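Local coordinates for protein insecticidal Delta-Endotoxin Cry8Ea1 (Bacillus Thuringiensis, PDB 3EB7) that is toxic to larvae of the underground pest Holotrichia parallela, probably by binding gut cells and forming pores in their membranes, at residues 52-57 against 212-217; 107-112 against 144-149; 436-441 against 453-458; 503-506 against 510-513. One frame throughout, in Å; residues are numbered along the deposited sequence.

Overall arrangement
The chain opens with a helical bundle and continues into two parts rich in strands. Contact 1 joins helix 47-59, the third in the chain, to helix 198-220, the last of the bundle, and so closes a long, largely helical loop. Contact 2 is nested inside that loop and pairs helix 99-119 with helix 133-153, about 25 Å away between centres. The other two follow in series. Contact 3 ties the loops after strands 427-434 and 448-452, where the second and third parts meet, and closes 11 residues that include strands 442-443 and 448-452. Contact 4 closes a connection of three residues and joins two sheets of the C-terminal sandwich, about 20 Å from contact 3 between centres.

Contact 1: 52-57 against 212-217; sequences MEQVEA and TLSVLD
Gln54 and Ser214 make this contact between two helices of the N-terminal bundle, the helical domain found in three-domain Cry toxins. Gln54 lies on helix 47-59 and Ser214 on helix 198-220. Both are buried, and together the two segments bury little surface on each other, 67 Å² counting both sides. The approach is made by long reach on one side and a short hydroxyl on the other. Gln54 has CG opposite its backbone N (chi1 176°) and runs on extended, which carries the terminal amide toward helix 198-220.

The serine hydroxyl has its partner within its own helix. Ser214 OG is hydrogen-bonded to Glu210 O, one turn earlier. With chi1 at -52° the hydroxyl sits beside the backbone N, from where it can turn back to that carbonyl. The backbone also departs from a regular alpha helix here. A wider pi-type turn spans 212-216, and Asp217 N bonds to Thr212 O at 2.7 Å.

Helices 2-20 and 133-153 border the contact. Ala6 and Val7 of helix 2-20 touch Gln54. Helix 133-153, which corresponds to the central helix of the family's bundle, meets Val55 through Ser134 and Val215 through Leu133 and Ala137. Between the two segments the nearest approach is that of the modelled Gln54 OE1 to Ser214 OG, 3.0 Å.

Contact 2: 107-112 against 144-149; sequences NRFEIL and LLLLKD
The ring of Phe109 meets the backbone of Leu146 at its edge. Leu146 O lies near the ring plane, 3.3 Å from Phe109 CE1, so an aromatic C-H is set against a carbonyl oxygen. Leu147 CD1 comes to the same ring obliquely, 4.4 Å from Phe109 CZ. Outside the two segments, Tyr167 of helix 161-191 packs with Phe109 edge-to-face.

The rest of the contact is apolar and centres on Leu146. Its two methyl groups divide the work. Leu146 CD1 sits against the ring, 3.7 Å from Phe109 CD1. Leu146 CD2 turns to the next helical turn and lies 3.5 Å from Leu112 CB. The Leu146 and Leu112 side chains cross at about a right angle. Phe109 leaves its helix to one side of the partner, and chi1 of 159° places CG away from the backbone N and brings the edge of the ring to Leu146.

No hydrogen bond crosses between the segments. Asp149, one turn on from Leu146, is buried, and its OD2 is hydrogen-bonded to Tyr33 and Tyr85. Tyr85, on helix 65-93, also touches Leu112 and Leu146.

The segment axes approach to 10.6 Å, and their directions differ by 147°. This is wide, roughly antiparallel packing of helices 99-119 and 133-153 through large side chains, within the N-terminal helical bundle of a Cry toxin.

Contact 3: 436-441 against 453-458; sequences SADRTN and VVKASD
Lys455 reaches from its own loop to Asp438 and Asn441, and most of its side chain runs along Asn441. Lys455 CB lies 3.7 Å from Asn441 OD1, and Lys455 CD passes Asn441 OD1 at 3.4 Å. The two side chains slide past each other in opposite directions. A bend at chi3 (90°) then turns the end of the lysine. Lys455 CE stays beside Asn441 OD1 at 3.4 Å and comes 3.6 Å from Asp438 O.

The ammonium ends among oxygens. Lys455 NZ forms a salt bridge with Asp438 OD1 at 2.7 Å. Lys455 NZ also donates to Asp438 O, again at 2.7 Å, from above the carbonyl plane. A second hydrogen bond goes from Lys455 NZ to Asn441 OD1 at 2.9 Å, with the donor tilted from the plane of that carbonyl. Gln237 OE1, from outside the segments, is another partner.

Asn441 answers with its other end: Asn441 ND2 donates to Lys455 O at 3.3 Å and is also bonded to Arg488 O. Thus both ends of the amide are used, which fixes its rotation. The carboxylate is held as well. Asp438 OD1 accepts from Asn441 N in an Asx motif, and OD2 is bonded to Thr442 N.

The segments follow strands 427-434 and 448-452, so the contact ties loops where the two strand-rich parts of the toxin meet. A buried ammonium group is matched here by one carboxylate and several neutral oxygens. Such surroundings would probably keep Lys455 protonated and Asp438 ionised.

Contact 4: 503-506 against 510-513; sequences IRYC and DFDL
Tyr505 and Phe511 form a T-shaped aromatic pair in the core of the C-terminal beta sandwich, the jelly-roll-like domain of three-domain Cry toxins. Strand 498-507 belongs to one sheet and strand 511-517 to the other. The two strands follow each other in the chain, yet they pack face to face through side chains and share no hydrogen bond between these segments.

The edge of Phe511 points at a face of Tyr505. The ring centroids are 5.1 Å apart and the planes stand at 80°. Phe511 CZ lies over the tyrosine ring toward its rim, and Phe511 CE2 comes to 3.6 Å from Tyr505 CE2. With chi1 at 77° for Tyr505 and 59° for Phe511, both rings are brought in between the two strands. The tyrosine is tied down at its far end, where OH is hydrogen-bonded to Asn528 O.

Phe527 of strand 520-527 touches Tyr505, Phe511 and Leu513, and Ile580 touches Ile503. Beside the rings, two aliphatic side chains reach across between the sheets and meet tip to tip, with Ile503 CD1 3.8 Å from Leu513 CD2.

Contact 1: 52-57 against 212-217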
# COMPACT_ATOMS: atom_id res chain seq x y z
N MET A 52 -3.31 19.48 -0.92
CA MET A 52 -4.33 20.09 -0.09
C MET A 52 -5.70 19.98 -0.76
O MET A 52 -6.69 19.58 -0.12
CB MET A 52 -4.00 21.56 0.17
CG MET A 52 -2.75 21.77 0.96
SD MET A 52 -2.56 23.56 1.33
CE MET A 52 -0.90 23.55 2.04
N GLU A 53 -5.75 20.33 -2.04
CA GLU A 53 -6.98 20.21 -2.81
C GLU A 53 -7.55 18.79 -2.81
O GLU A 53 -8.78 18.59 -2.70
CB GLU A 53 -6.77 20.72 -4.24
CG GLU A 53 -6.40 22.21 -4.31
CD GLU A 53 -6.23 22.73 -5.76
OE1 GLU A 53 -6.41 21.98 -6.73
OE2 GLU A 53 -5.91 23.93 -5.93
N GLN A 54 -6.67 17.81 -2.92
CA GLN A 54 -7.08 16.41 -2.82
C GLN A 54 -7.90 16.11 -1.56
O GLN A 54 -9.03 15.67 -1.63
CB GLN A 54 -5.83 15.50 -2.86
CG GLN A 54 -6.17 14.05 -2.67
CD GLN A 54 -4.96 13.19 -2.31
OE1 GLN A 54 -4.95 12.00 -2.61
NE2 GLN A 54 -3.95 13.80 -1.69
N VAL A 55 -7.32 16.34 -0.39
CA VAL A 55 -7.96 15.90 0.84
C VAL A 55 -9.16 16.80 1.14
O VAL A 55 -10.15 16.34 1.64
CB VAL A 55 -6.92 15.74 1.99
CG1 VAL A 55 -7.53 15.07 3.24
CG2 VAL A 55 -5.73 14.88 1.47
N GLU A 56 -9.08 18.09 0.80
CA GLU A 56 -10.25 19.00 0.90
C GLU A 56 -11.43 18.49 0.07
O GLU A 56 -12.58 18.52 0.54
CB GLU A 56 -9.89 20.44 0.51
CG GLU A 56 -8.96 21.20 1.51
CD GLU A 56 -8.54 22.60 0.94
OE1 GLU A 56 -8.97 23.66 1.48
OE2 GLU A 56 -7.82 22.64 -0.10
N ALA A 57 -11.17 18.05 -1.15
CA ALA A 57 -12.21 17.40 -1.97
C ALA A 57 -12.75 16.07 -1.34
O ALA A 57 -13.92 15.81 -1.42
CB ALA A 57 -11.71 17.18 -3.43
N THR A 212 -4.73 5.61 1.70
CA THR A 212 -3.83 4.49 1.79
C THR A 212 -2.66 4.74 0.83
O THR A 212 -1.50 4.58 1.22
CB THR A 212 -4.54 3.21 1.38
OG1 THR A 212 -5.68 3.01 2.22
CG2 THR A 212 -3.58 1.97 1.47
N LEU A 213 -2.99 5.09 -0.42
CA LEU A 213 -2.01 5.43 -1.45
C LEU A 213 -1.15 6.65 -1.11
O LEU A 213 0.04 6.60 -1.29
CB LEU A 213 -2.71 5.68 -2.81
CG LEU A 213 -3.44 4.52 -3.43
CD1 LEU A 213 -4.35 5.00 -4.50
CD2 LEU A 213 -2.46 3.45 -3.92
N SER A 214 -1.78 7.72 -0.62
CA SER A 214 -1.09 9.02 -0.39
C SER A 214 -0.45 9.22 0.98
O SER A 214 0.28 10.20 1.18
CB SER A 214 -2.07 10.19 -0.62
OG SER A 214 -2.73 10.09 -1.87
N VAL A 215 -0.78 8.36 1.94
CA VAL A 215 -0.37 8.61 3.30
C VAL A 215 0.19 7.33 3.85
O VAL A 215 1.37 7.26 4.12
CB VAL A 215 -1.53 9.18 4.21
CG1 VAL A 215 -1.05 9.26 5.70
CG2 VAL A 215 -1.95 10.55 3.77
N LEU A 216 -0.65 6.31 4.00
CA LEU A 216 -0.24 5.03 4.56
C LEU A 216 0.92 4.35 3.86
O LEU A 216 1.84 3.88 4.52
CB LEU A 216 -1.43 4.06 4.69
CG LEU A 216 -2.58 4.53 5.59
CD1 LEU A 216 -3.50 3.38 5.69
CD2 LEU A 216 -2.10 5.05 7.03
N ASP A 217 0.88 4.28 2.53
CA ASP A 217 1.93 3.56 1.75
C ASP A 217 3.31 4.18 1.94
O ASP A 217 4.29 3.44 2.10
CB ASP A 217 1.58 3.47 0.23
CG ASP A 217 0.44 2.43 -0.07
OD1 ASP A 217 0.03 1.69 0.91
OD2 ASP A 217 -0.04 2.36 -1.25

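Contact 2: 107-112 against 144-149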
# COMPACT_ATOMS: atom_id res chain seq x y z
N ASN A 107 26.27 22.59 5.79
CA ASN A 107 25.50 23.80 6.02
C ASN A 107 24.10 23.76 5.36
O ASN A 107 23.12 24.19 5.95
CB ASN A 107 26.36 25.02 5.60
CG ASN A 107 25.54 26.29 5.32
OD1 ASN A 107 24.91 26.87 6.22
ND2 ASN A 107 25.59 26.75 4.06
N ARG A 108 23.99 23.20 4.16
CA ARG A 108 22.70 23.14 3.46
C ARG A 108 21.75 22.16 4.16
O ARG A 108 20.55 22.38 4.22
CB ARG A 108 22.87 22.72 1.99
CG ARG A 108 23.59 23.71 1.10
CD ARG A 108 22.82 25.00 0.97
NE ARG A 108 23.62 26.03 0.30
CZ ARG A 108 23.43 27.35 0.43
NH1 ARG A 108 22.44 27.81 1.21
NH2 ARG A 108 24.21 28.21 -0.22
N PHE A 109 22.33 21.06 4.66
CA PHE A 109 21.65 19.98 5.33
C PHE A 109 21.10 20.49 6.66
O PHE A 109 19.96 20.16 7.02
CB PHE A 109 22.64 18.81 5.57
CG PHE A 109 22.21 17.87 6.66
CD1 PHE A 109 21.48 16.72 6.36
CD2 PHE A 109 22.51 18.16 8.02
CE1 PHE A 109 21.03 15.87 7.40
CE2 PHE A 109 22.08 17.34 9.03
CZ PHE A 109 21.33 16.19 8.73
N GLU A 110 21.89 21.28 7.37
CA GLU A 110 21.49 21.82 8.67
C GLU A 110 20.42 22.86 8.49
O GLU A 110 19.55 23.00 9.32
CB GLU A 110 22.68 22.44 9.39
CG GLU A 110 23.76 21.45 9.88
CD GLU A 110 25.03 22.17 10.39
OE1 GLU A 110 24.99 23.40 10.63
OE2 GLU A 110 26.09 21.51 10.55
N ILE A 111 20.48 23.59 7.39
CA ILE A 111 19.41 24.55 7.06
C ILE A 111 18.11 23.81 6.78
O ILE A 111 17.05 24.24 7.22
CB ILE A 111 19.79 25.50 5.87
CG1 ILE A 111 20.77 26.60 6.34
CG2 ILE A 111 18.53 26.06 5.16
CD1 ILE A 111 21.65 27.18 5.25
N LEU A 112 18.17 22.68 6.07
CA LEU A 112 16.94 21.91 5.81
C LEU A 112 16.35 21.36 7.09
O LEU A 112 15.17 21.56 7.37
CB LEU A 112 17.15 20.81 4.77
CG LEU A 112 17.17 21.37 3.36
CD1 LEU A 112 17.67 20.32 2.43
CD2 LEU A 112 15.77 21.92 2.93
N LEU A 144 12.62 12.59 7.19
CA LEU A 144 13.27 11.35 7.57
C LEU A 144 14.33 10.85 6.58
O LEU A 144 15.31 10.17 6.98
CB LEU A 144 12.22 10.24 7.75
CG LEU A 144 11.11 10.48 8.78
CD1 LEU A 144 10.10 9.33 8.78
CD2 LEU A 144 11.72 10.69 10.19
N LEU A 145 14.16 11.14 5.28
CA LEU A 145 15.20 10.79 4.33
C LEU A 145 16.44 11.67 4.51
O LEU A 145 17.58 11.24 4.23
CB LEU A 145 14.69 10.99 2.92
CG LEU A 145 13.75 9.96 2.32
CD1 LEU A 145 13.00 10.64 1.17
CD2 LEU A 145 14.57 8.73 1.83
N LEU A 146 16.22 12.91 4.98
CA LEU A 146 17.27 13.88 5.19
C LEU A 146 18.12 13.41 6.36
O LEU A 146 19.36 13.30 6.26
CB LEU A 146 16.68 15.26 5.50
CG LEU A 146 17.73 16.36 5.66
CD1 LEU A 146 18.34 16.71 4.35
CD2 LEU A 146 17.15 17.61 6.29
N LEU A 147 17.46 13.10 7.47
CA LEU A 147 18.11 12.55 8.65
C LEU A 147 18.89 11.27 8.35
O LEU A 147 19.90 11.00 9.00
CB LEU A 147 17.09 12.35 9.77
CG LEU A 147 16.91 13.49 10.81
CD1 LEU A 147 17.60 14.84 10.53
CD2 LEU A 147 15.46 13.70 11.04
N LYS A 148 18.48 10.51 7.35
CA LYS A 148 19.26 9.33 6.95
C LYS A 148 20.59 9.66 6.24
O LYS A 148 21.56 8.91 6.36
CB LYS A 148 18.38 8.43 6.12
CG LYS A 148 19.05 7.40 5.29
CD LYS A 148 17.99 6.92 4.29
CE LYS A 148 18.60 6.42 3.01
NZ LYS A 148 19.35 5.14 3.28
N ASP A 149 20.65 10.78 5.54
CA ASP A 149 21.91 11.26 4.97
C ASP A 149 22.95 11.58 6.05
O ASP A 149 24.15 11.27 5.88
CB ASP A 149 21.66 12.50 4.12
CG ASP A 149 20.62 12.26 3.06
OD1 ASP A 149 20.36 11.08 2.72
OD2 ASP A 149 20.05 13.25 2.58

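Contact 3: 436-441 against 453-458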
# COMPACT_ATOMS: atom_id res chain seq x y z
N SER A 436 4.67 -4.14 -5.58
CA SER A 436 5.80 -4.59 -4.71
C SER A 436 5.62 -5.98 -4.09
O SER A 436 6.55 -6.58 -3.62
CB SER A 436 6.09 -3.59 -3.58
OG SER A 436 4.92 -3.34 -2.81
N ALA A 437 4.38 -6.46 -4.07
CA ALA A 437 4.05 -7.72 -3.47
C ALA A 437 4.16 -8.85 -4.51
O ALA A 437 3.29 -9.03 -5.35
CB ALA A 437 2.65 -7.63 -2.88
N ASP A 438 5.24 -9.60 -4.45
CA ASP A 438 5.56 -10.52 -5.52
C ASP A 438 4.72 -11.79 -5.48
O ASP A 438 4.03 -12.05 -4.50
CB ASP A 438 7.10 -10.79 -5.58
CG ASP A 438 7.62 -11.69 -4.44
OD1 ASP A 438 6.85 -12.21 -3.59
OD2 ASP A 438 8.85 -11.88 -4.39
N ARG A 439 4.80 -12.56 -6.55
CA ARG A 439 4.06 -13.79 -6.75
C ARG A 439 4.75 -15.04 -6.23
O ARG A 439 4.12 -16.10 -6.12
CB ARG A 439 3.84 -13.96 -8.25
CG ARG A 439 2.95 -12.90 -8.85
CD ARG A 439 2.63 -13.30 -10.30
NE ARG A 439 1.49 -12.52 -10.70
CZ ARG A 439 0.24 -12.95 -10.71
NH1 ARG A 439 -0.03 -14.21 -10.43
NH2 ARG A 439 -0.73 -12.11 -11.03
N THR A 440 6.03 -14.92 -5.89
CA THR A 440 6.92 -16.07 -5.74
C THR A 440 7.57 -16.16 -4.36
O THR A 440 8.28 -17.16 -4.08
CB THR A 440 8.09 -15.98 -6.79
OG1 THR A 440 8.61 -14.64 -6.78
CG2 THR A 440 7.62 -16.31 -8.24
N ASN A 441 7.39 -15.13 -3.52
CA ASN A 441 8.18 -15.05 -2.27
C ASN A 441 9.68 -15.35 -2.49
O ASN A 441 10.26 -16.28 -1.89
CB ASN A 441 7.59 -15.96 -1.19
CG ASN A 441 6.23 -15.51 -0.72
OD1 ASN A 441 5.96 -14.30 -0.63
ND2 ASN A 441 5.36 -16.47 -0.40
N VAL A 453 3.92 -12.27 6.86
CA VAL A 453 3.46 -13.66 7.07
C VAL A 453 2.07 -13.95 6.46
O VAL A 453 1.68 -15.12 6.30
CB VAL A 453 3.53 -14.10 8.56
CG1 VAL A 453 4.99 -14.15 9.03
CG2 VAL A 453 2.65 -13.15 9.45
N VAL A 454 1.36 -12.89 6.10
CA VAL A 454 0.07 -12.98 5.42
C VAL A 454 0.25 -13.59 4.00
O VAL A 454 -0.71 -14.02 3.37
CB VAL A 454 -0.70 -11.62 5.48
CG1 VAL A 454 -0.09 -10.53 4.55
CG2 VAL A 454 -2.19 -11.82 5.24
N LYS A 455 1.49 -13.70 3.54
CA LYS A 455 1.81 -14.36 2.27
C LYS A 455 2.05 -15.87 2.41
O LYS A 455 2.78 -16.46 1.61
CB LYS A 455 3.05 -13.70 1.61
CG LYS A 455 2.96 -12.17 1.47
CD LYS A 455 4.11 -11.76 0.54
CE LYS A 455 3.67 -11.76 -0.94
NZ LYS A 455 4.79 -11.93 -1.90
N ALA A 456 1.49 -16.48 3.46
CA ALA A 456 1.52 -17.94 3.63
C ALA A 456 0.57 -18.65 2.69
O ALA A 456 -0.44 -18.07 2.23
CB ALA A 456 1.21 -18.32 5.04
N SER A 457 0.87 -19.92 2.41
CA SER A 457 0.08 -20.72 1.49
C SER A 457 -1.21 -21.19 2.13
O SER A 457 -2.10 -21.68 1.43
CB SER A 457 0.88 -21.95 1.02
OG SER A 457 1.15 -22.84 2.11
N ASP A 458 -1.30 -21.08 3.45
CA ASP A 458 -2.46 -21.60 4.21
C ASP A 458 -2.31 -21.26 5.73
O ASP A 458 -1.36 -20.58 6.13
CB ASP A 458 -2.51 -23.14 4.12
CG ASP A 458 -1.31 -23.81 4.83
OD1 ASP A 458 -1.13 -25.04 4.67
OD2 ASP A 458 -0.55 -23.14 5.57

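Contact 4: 503-506 against 510-513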
# COMPACT_ATOMS: atom_id res chain seq x y z
N ILE A 503 12.01 -11.23 13.21
CA ILE A 503 10.58 -11.24 13.03
C ILE A 503 10.02 -9.99 13.66
O ILE A 503 10.28 -9.72 14.82
CB ILE A 503 9.94 -12.51 13.66
CG1 ILE A 503 10.41 -13.79 12.95
CG2 ILE A 503 8.42 -12.47 13.56
CD1 ILE A 503 11.35 -14.57 13.75
N ARG A 504 9.25 -9.21 12.90
CA ARG A 504 8.60 -8.02 13.44
C ARG A 504 7.28 -8.42 14.11
O ARG A 504 6.44 -9.10 13.50
CB ARG A 504 8.38 -6.98 12.33
CG ARG A 504 8.03 -5.58 12.85
CD ARG A 504 8.25 -4.49 11.74
NE ARG A 504 7.87 -3.16 12.24
CZ ARG A 504 7.02 -2.33 11.63
NH1 ARG A 504 6.46 -2.66 10.46
NH2 ARG A 504 6.73 -1.16 12.20
N TYR A 505 7.11 -8.03 15.37
CA TYR A 505 5.93 -8.44 16.13
C TYR A 505 5.46 -7.38 17.11
O TYR A 505 6.15 -6.43 17.39
CB TYR A 505 6.19 -9.75 16.87
CG TYR A 505 7.03 -9.56 18.12
CD1 TYR A 505 8.42 -9.58 18.05
CD2 TYR A 505 6.43 -9.34 19.38
CE1 TYR A 505 9.20 -9.41 19.20
CE2 TYR A 505 7.20 -9.15 20.52
CZ TYR A 505 8.59 -9.20 20.42
OH TYR A 505 9.36 -9.02 21.54
N CYS A 506 4.26 -7.57 17.63
CA CYS A 506 3.77 -6.80 18.74
C CYS A 506 3.03 -7.80 19.64
O CYS A 506 2.22 -8.61 19.13
CB CYS A 506 2.85 -5.69 18.22
SG CYS A 506 2.00 -4.76 19.53
N ASP A 510 4.86 -12.17 27.01
CA ASP A 510 6.14 -12.79 26.63
C ASP A 510 5.77 -14.19 26.08
O ASP A 510 4.77 -14.73 26.50
CB ASP A 510 7.11 -12.99 27.82
CG ASP A 510 7.29 -11.74 28.72
OD1 ASP A 510 7.35 -11.93 29.98
OD2 ASP A 510 7.39 -10.60 28.21
N PHE A 511 6.58 -14.76 25.17
CA PHE A 511 6.22 -15.99 24.45
C PHE A 511 7.46 -16.67 23.89
O PHE A 511 8.49 -16.04 23.64
CB PHE A 511 5.23 -15.71 23.28
CG PHE A 511 5.75 -14.74 22.25
CD1 PHE A 511 6.24 -15.19 21.04
CD2 PHE A 511 5.82 -13.35 22.53
CE1 PHE A 511 6.78 -14.27 20.10
CE2 PHE A 511 6.34 -12.46 21.62
CZ PHE A 511 6.83 -12.93 20.40
N ASP A 512 7.33 -17.97 23.67
CA ASP A 512 8.30 -18.77 22.95
C ASP A 512 8.05 -18.67 21.41
O ASP A 512 6.93 -18.81 20.95
CB ASP A 512 8.16 -20.22 23.43
CG ASP A 512 8.81 -20.47 24.82
OD1 ASP A 512 9.45 -19.54 25.38
OD2 ASP A 512 8.72 -21.62 25.33
N LEU A 513 9.09 -18.44 20.63
CA LEU A 513 8.96 -18.39 19.18
C LEU A 513 9.99 -19.30 18.55
O LEU A 513 11.14 -19.27 18.93
CB LEU A 513 9.14 -16.95 18.65
CG LEU A 513 8.90 -16.75 17.13
CD1 LEU A 513 8.39 -15.34 16.84
CD2 LEU A 513 10.14 -17.08 16.27